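Long-range contact in aminoglycoside phosphotransferase (PDB 6EF6), which phosphorylates (S)-1-amino-2-propanol as the kinase of the aminoacetone utilization microcompartment of Mycobacterium smegmatis: residues 188-192 with 204-208. Residues are numbered along the deposited sequence; the frame is centred on the assembly and turned at random.
Sequences GRWQD and LTRAQ. With NA (sodium ion), chain E.
Trp190 donates its indole N-H to Gln208: NE1 lies 2.9 Å from OE1, with an N-H...O angle of 157°. The oxygen sits in the ring plane, whereas the donor stands 39° above the plane of the amide, so the bond is well directed for the indole but tilted for the carbonyl. Gln208 reaches this edge on an extended chain.

Apolar contact continues along the benzo end, where Trp190 CH2 meets Leu204 CB at 3.5 Å. Thr205 OG1, hydrogen-bonded to Thr201 O one helical turn back, borders the ring edge, 3.4 Å from Trp190 CH2.

Gln191 bends at chi2 (94°) and lays its amide over one indole face, its CD 3.4 Å above the ring plane and over its centre, amide and indole nearly parallel. NE2 donates to two waters: one bridges to Thr205 OG1, the other lies within hydrogen-bonding distance of Gln208 OE1. Gln191 O binds sodium at 2.2 Å, with Val196 O and three waters completing the site.

This loop-to-helix packing, in the helical part of the kinase-like phosphotransferase fold, joins the loop after helix 177-180 to helix 198-218; Ala316 and Leu315 of helix 303-320 pack against Trp190 and Leu204 respectively, and helix 325-347 also touches Leu204.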
loop_
_atom_site.group_PDB
_atom_site.type_symbol
_atom_site.label_atom_id
_atom_site.label_comp_id
_atom_site.label_asym_id
_atom_site.label_seq_id
_atom_site.Cartn_x
_atom_site.Cartn_y
_atom_site.Cartn_z
ATOM N N GLY A 188 13.787 -0.337 6.853
ATOM C CA GLY A 188 15.053 0.251 7.266
ATOM C C GLY A 188 14.863 1.615 7.915
ATOM O O GLY A 188 13.770 2.073 8.181
ATOM N N ARG A 189 15.995 2.273 8.160
ATOM C CA ARG A 189 16.014 3.556 8.870
ATOM C C ARG A 189 16.006 4.711 7.883
ATOM O O ARG A 189 16.889 4.777 7.015
ATOM C CB ARG A 189 17.289 3.653 9.717
ATOM C CG ARG A 189 17.324 2.681 10.920
ATOM C CD ARG A 189 18.624 2.685 11.746
ATOM N NE ARG A 189 19.137 3.991 12.188
ATOM C CZ ARG A 189 18.718 4.670 13.252
ATOM N NH1 ARG A 189 17.737 4.201 14.031
ATOM N NH2 ARG A 189 19.298 5.829 13.528
ATOM N N TRP A 190 15.078 5.649 8.055
ATOM C CA TRP A 190 15.118 6.860 7.219
ATOM C C TRP A 190 16.395 7.637 7.455
ATOM O O TRP A 190 16.920 8.312 6.544
ATOM C CB TRP A 190 13.879 7.735 7.470
ATOM C CG TRP A 190 13.745 8.236 8.884
ATOM C CD1 TRP A 190 12.975 7.688 9.879
ATOM C CD2 TRP A 190 14.402 9.353 9.494
ATOM N NE1 TRP A 190 13.136 8.395 11.045
ATOM C CE2 TRP A 190 13.997 9.438 10.831
ATOM C CE3 TRP A 190 15.327 10.289 9.003
ATOM C CZ2 TRP A 190 14.484 10.381 11.705
ATOM C CZ3 TRP A 190 15.809 11.232 9.830
ATOM C CH2 TRP A 190 15.398 11.286 11.178
ATOM N N GLN A 191 17.003 7.481 8.636
ATOM C CA GLN A 191 18.235 8.155 8.976
ATOM C C GLN A 191 19.384 7.757 8.074
ATOM O O GLN A 191 20.347 8.540 7.952
ATOM C CB GLN A 191 18.631 7.888 10.420
ATOM C CG GLN A 191 17.675 8.446 11.446
ATOM C CD GLN A 191 16.618 7.466 11.913
ATOM O OE1 GLN A 191 16.195 6.570 11.177
ATOM N NE2 GLN A 191 16.207 7.639 13.156
ATOM N N ASP A 192 19.306 6.581 7.445
ATOM C CA ASP A 192 20.372 6.064 6.610
ATOM C C ASP A 192 20.203 6.397 5.133
ATOM O O ASP A 192 21.114 6.060 4.352
ATOM C CB ASP A 192 20.457 4.533 6.785
ATOM C CG ASP A 192 20.943 4.113 8.161
ATOM O OD1 ASP A 192 21.703 4.860 8.810
ATOM O OD2 ASP A 192 20.537 3.012 8.603
ATOM N N LEU A 204 14.130 16.179 11.122
ATOM C CA LEU A 204 13.291 15.016 10.946
ATOM C C LEU A 204 13.135 14.273 12.257
ATOM O O LEU A 204 12.071 13.727 12.552
ATOM C CB LEU A 204 13.777 14.071 9.844
ATOM C CG LEU A 204 13.768 14.710 8.432
ATOM C CD1 LEU A 204 14.530 13.848 7.470
ATOM C CD2 LEU A 204 12.381 14.944 7.938
ATOM N N THR A 205 14.189 14.200 13.106
ATOM C CA THR A 205 14.078 13.546 14.410
ATOM C C THR A 205 13.168 14.326 15.330
ATOM O O THR A 205 12.357 13.737 16.037
ATOM C CB THR A 205 15.440 13.339 15.085
ATOM O OG1 THR A 205 16.250 12.499 14.275
ATOM C CG2 THR A 205 15.289 12.654 16.484
ATOM N N ARG A 206 13.226 15.663 15.311
ATOM C CA ARG A 206 12.344 16.420 16.193
ATOM C C ARG A 206 10.897 16.203 15.812
ATOM O O ARG A 206 10.046 16.019 16.677
ATOM C CB ARG A 206 12.734 17.896 16.093
ATOM C CG ARG A 206 12.154 18.769 17.214
ATOM C CD ARG A 206 12.779 18.363 18.549
ATOM N NE ARG A 206 12.510 19.305 19.642
ATOM C CZ ARG A 206 12.268 18.938 20.901
ATOM N NH1 ARG A 206 12.296 17.658 21.246
ATOM N NH2 ARG A 206 12.045 19.852 21.847
ATOM N N ALA A 207 10.601 16.225 14.509
ATOM C CA ALA A 207 9.242 15.997 14.038
ATOM C C ALA A 207 8.830 14.561 14.281
ATOM O O ALA A 207 7.687 14.319 14.722
ATOM C CB ALA A 207 9.127 16.357 12.550
ATOM N N GLN A 208 9.733 13.586 14.073
ATOM C CA GLN A 208 9.443 12.186 14.398
ATOM C C GLN A 208 9.062 12.026 15.853
ATOM O O GLN A 208 8.161 11.240 16.200
ATOM C CB GLN A 208 10.687 11.327 14.128
ATOM C CG GLN A 208 10.522 9.884 14.499
ATOM C CD GLN A 208 11.826 9.199 14.649
ATOM O OE1 GLN A 208 12.225 8.387 13.819
ATOM N NE2 GLN A 208 12.539 9.492 15.719
HETATM NA NA NA E . 22.100 9.873 7.716
HETATM O O HOH W 1 17.175 9.935 14.826
HETATM O O HOH W 2 13.723 6.282 14.437
HETATM O O HOH W 3 23.145 7.563 8.818
HETATM O O HOH W 4 22.493 9.147 5.529
HETATM O O HOH W 5 21.595 10.594 9.828
#